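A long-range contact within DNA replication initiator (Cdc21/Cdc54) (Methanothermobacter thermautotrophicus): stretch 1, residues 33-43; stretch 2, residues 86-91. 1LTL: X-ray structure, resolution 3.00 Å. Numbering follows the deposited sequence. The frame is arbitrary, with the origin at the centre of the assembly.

Stretch 1, residues 33-43: EAIEKYPNVRS
Stretch 2, residues 86-91: NVDLNI

A helix can be tied to a distant strand through the chain that leaves it, with apolar side chains filling the gap near the helix and a backbone bridge closing the far end. The contact between residues 33-43 and 86-91 of this archaeal replication initiator is a compact example. Residues 33-37 form the last part of a helix, in which Lys 37 N donates to Glu 33 O at 3.0 Å; a weak bond of 3.1 Å from Tyr 38 N to Ala 34 O follows. Tyr 38 is the first residue to leave helical values, with phi/psi of -50/139, and the peptide bond before Pro 39 is cis. The turn beyond it is braced by Asn 40 N, which donates to Lys 37 O at 2.7 Å. Val 41 (-141/-67) and Arg 42 (78/-40, positive phi) then bring the chain to Ser 43, which is extended at -98/159.

In the second stretch, Asn 86 (67/-90) and Val 87 (54/106) also have positive phi. Asp 88 (-91/91) and Leu 89 (-88/153) lead into the strand at Asn 90 (-101/116) and Ile 91 (-85/121). The register tightens along the contact: the CA atoms of Ile 35 and Val 87 lie 6.7 Å apart, those of Arg 42 and Leu 89 4.8 Å, and those of Ser 43 and Asn 90 4.3 Å. This last pair forms a parallel bridge, with both side chains on the same face of the sheet.

One hydrogen bond crosses the interface, from Asn 90 N to Arg 42 O. At 2.4 Å it is very short, a value to treat cautiously at 3.00 Å resolution, although its angle of 161° is favourable. The same carbonyl oxygen, Arg 42 O, receives a CA-H...O contact from Leu 89 CA at 3.0 Å, and Ser 43 CA approaches Asn 90 O at 3.3 Å.

Side chains pack the wider end. Val 87, buried and pointing toward the first stretch with chi1 t, meets two partners. Its CG2 lies 3.9 Å from Ile 35 CG2, while its CG1 sits over one face of the Tyr 38 ring, 3.8 Å from the centroid and 22° off the normal. Tyr 38, with chi1 t and chi2 68°, thus offers a broad apolar surface to a branched aliphatic side chain.

Leu 89 is also buried. Its CB points sideways, but chi1 of -83° and an off-well chi2 of 149° bring its end nearer the first stretch. There CD1 is 4.0 Å from Ile 35 CG1, and CD2 is 4.0 Å from Ala 34 CB. The small methyl of Ala 34 points toward the second stretch, where it meets Leu 89 in the loop before the strand; the CA-to-CB bond of Ile 35 (chi1 m, chi2 t) is directed sideways.

Arg 42 contributes mainly through its backbone: its extended side chain (m, t, t) leads away, compatible with a charged end. Together the stretches bury 434 Å², both sides summed.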

# COMPACT_ATOMS: atom_id res chain seq x y z
N GLU A 33 47.34 16.78 30.57
CA GLU A 33 47.04 16.52 31.97
C GLU A 33 45.58 16.15 32.14
O GLU A 33 45.21 15.33 32.98
CB GLU A 33 47.34 17.75 32.81
CG GLU A 33 47.23 17.50 34.30
CD GLU A 33 47.54 18.73 35.11
OE1 GLU A 33 48.58 19.37 34.84
OE2 GLU A 33 46.73 19.06 36.01
N ALA A 34 44.74 16.78 31.31
CA ALA A 34 43.31 16.52 31.35
C ALA A 34 43.06 15.15 30.73
O ALA A 34 42.48 14.28 31.38
CB ALA A 34 42.58 17.59 30.58
N ILE A 35 43.50 14.95 29.50
CA ILE A 35 43.30 13.67 28.85
C ILE A 35 43.77 12.58 29.81
O ILE A 35 43.24 11.47 29.82
CB ILE A 35 44.11 13.55 27.55
CG1 ILE A 35 43.78 14.72 26.63
CG2 ILE A 35 43.78 12.23 26.86
CD1 ILE A 35 44.76 14.89 25.50
N GLU A 36 44.77 12.93 30.61
CA GLU A 36 45.36 12.01 31.58
C GLU A 36 44.38 11.68 32.71
O GLU A 36 44.09 10.51 32.97
CB GLU A 36 46.65 12.63 32.15
CG GLU A 36 47.44 11.77 33.16
CD GLU A 36 48.11 10.55 32.54
OE1 GLU A 36 48.92 10.71 31.60
OE2 GLU A 36 47.84 9.41 33.00
N LYS A 37 43.88 12.72 33.37
CA LYS A 37 42.96 12.55 34.50
C LYS A 37 41.54 12.05 34.17
O LYS A 37 40.77 11.76 35.09
CB LYS A 37 42.82 13.86 35.27
CG LYS A 37 44.07 14.33 36.01
CD LYS A 37 43.77 15.66 36.71
CE LYS A 37 44.88 16.12 37.64
NZ LYS A 37 45.06 15.18 38.78
N TYR A 38 41.20 11.95 32.89
CA TYR A 38 39.87 11.50 32.53
C TYR A 38 39.49 10.22 33.26
O TYR A 38 40.32 9.33 33.43
CB TYR A 38 39.78 11.25 31.04
CG TYR A 38 38.37 11.40 30.54
CD1 TYR A 38 37.75 12.64 30.53
CD2 TYR A 38 37.64 10.29 30.11
CE1 TYR A 38 36.45 12.79 30.11
CE2 TYR A 38 36.33 10.43 29.69
CZ TYR A 38 35.74 11.68 29.69
OH TYR A 38 34.43 11.83 29.28
N PRO A 39 38.24 10.11 33.73
CA PRO A 39 37.21 11.14 33.59
C PRO A 39 37.06 11.95 34.88
O PRO A 39 35.95 12.31 35.27
CB PRO A 39 35.96 10.33 33.30
CG PRO A 39 36.14 9.19 34.26
CD PRO A 39 37.61 8.82 34.06
N ASN A 40 38.18 12.22 35.54
CA ASN A 40 38.14 12.98 36.78
C ASN A 40 38.24 14.47 36.51
O ASN A 40 38.48 15.27 37.41
CB ASN A 40 39.28 12.55 37.70
CG ASN A 40 39.30 11.05 37.92
OD1 ASN A 40 38.30 10.46 38.34
ND2 ASN A 40 40.44 10.43 37.62
N VAL A 41 38.05 14.84 35.24
CA VAL A 41 38.10 16.24 34.88
C VAL A 41 37.05 16.64 33.85
O VAL A 41 36.14 17.41 34.15
CB VAL A 41 39.49 16.62 34.39
CG1 VAL A 41 40.44 16.64 35.57
CG2 VAL A 41 39.96 15.63 33.35
N ARG A 42 37.17 16.12 32.63
CA ARG A 42 36.20 16.45 31.58
C ARG A 42 36.39 17.83 30.93
O ARG A 42 36.23 17.97 29.72
CB ARG A 42 34.78 16.39 32.15
CG ARG A 42 34.45 15.12 32.89
CD ARG A 42 33.13 15.28 33.58
NE ARG A 42 32.96 14.28 34.61
CZ ARG A 42 31.98 14.27 35.50
NH1 ARG A 42 31.05 15.23 35.49
NH2 ARG A 42 31.92 13.29 36.40
N SER A 43 36.73 18.83 31.74
CA SER A 43 36.93 20.20 31.25
C SER A 43 38.37 20.62 30.98
O SER A 43 39.31 20.04 31.50
CB SER A 43 36.33 21.18 32.25
OG SER A 43 34.98 20.89 32.50
N ASN A 86 40.00 8.70 22.87
CA ASN A 86 38.69 9.32 22.62
C ASN A 86 38.57 10.60 23.45
O ASN A 86 38.93 11.69 22.99
CB ASN A 86 37.57 8.34 22.99
CG ASN A 86 36.20 8.81 22.52
OD1 ASN A 86 35.17 8.43 23.08
ND2 ASN A 86 36.18 9.64 21.47
N VAL A 87 38.06 10.47 24.68
CA VAL A 87 37.88 11.58 25.61
C VAL A 87 37.08 12.77 25.08
O VAL A 87 37.55 13.56 24.25
CB VAL A 87 39.23 12.12 26.13
CG1 VAL A 87 39.00 13.05 27.30
CG2 VAL A 87 40.11 10.96 26.56
N ASP A 88 35.85 12.89 25.56
CA ASP A 88 34.98 13.98 25.17
C ASP A 88 35.24 15.08 26.21
O ASP A 88 34.61 15.11 27.27
CB ASP A 88 33.51 13.51 25.21
CG ASP A 88 33.26 12.19 24.45
OD1 ASP A 88 33.52 12.15 23.22
OD2 ASP A 88 32.81 11.21 25.08
N LEU A 89 36.18 15.97 25.93
CA LEU A 89 36.48 17.04 26.87
C LEU A 89 35.61 18.26 26.64
O LEU A 89 35.15 18.51 25.54
CB LEU A 89 37.94 17.43 26.77
CG LEU A 89 38.83 16.51 27.59
CD1 LEU A 89 40.19 16.40 26.93
CD2 LEU A 89 38.95 17.03 29.00
N ASN A 90 35.39 19.02 27.70
CA ASN A 90 34.59 20.21 27.59
C ASN A 90 35.48 21.41 27.51
O ASN A 90 36.19 21.71 28.45
CB ASN A 90 33.69 20.36 28.80
CG ASN A 90 32.67 19.27 28.90
OD1 ASN A 90 32.19 18.98 29.99
ND2 ASN A 90 32.32 18.68 27.76
N ILE A 91 35.44 22.12 26.39
CA ILE A 91 36.25 23.32 26.28
C ILE A 91 35.44 24.46 26.89
O ILE A 91 34.34 24.74 26.44
CB ILE A 91 36.57 23.67 24.83
CG1 ILE A 91 37.47 22.62 24.19
CG2 ILE A 91 37.30 24.98 24.79
CD1 ILE A 91 36.81 21.32 23.89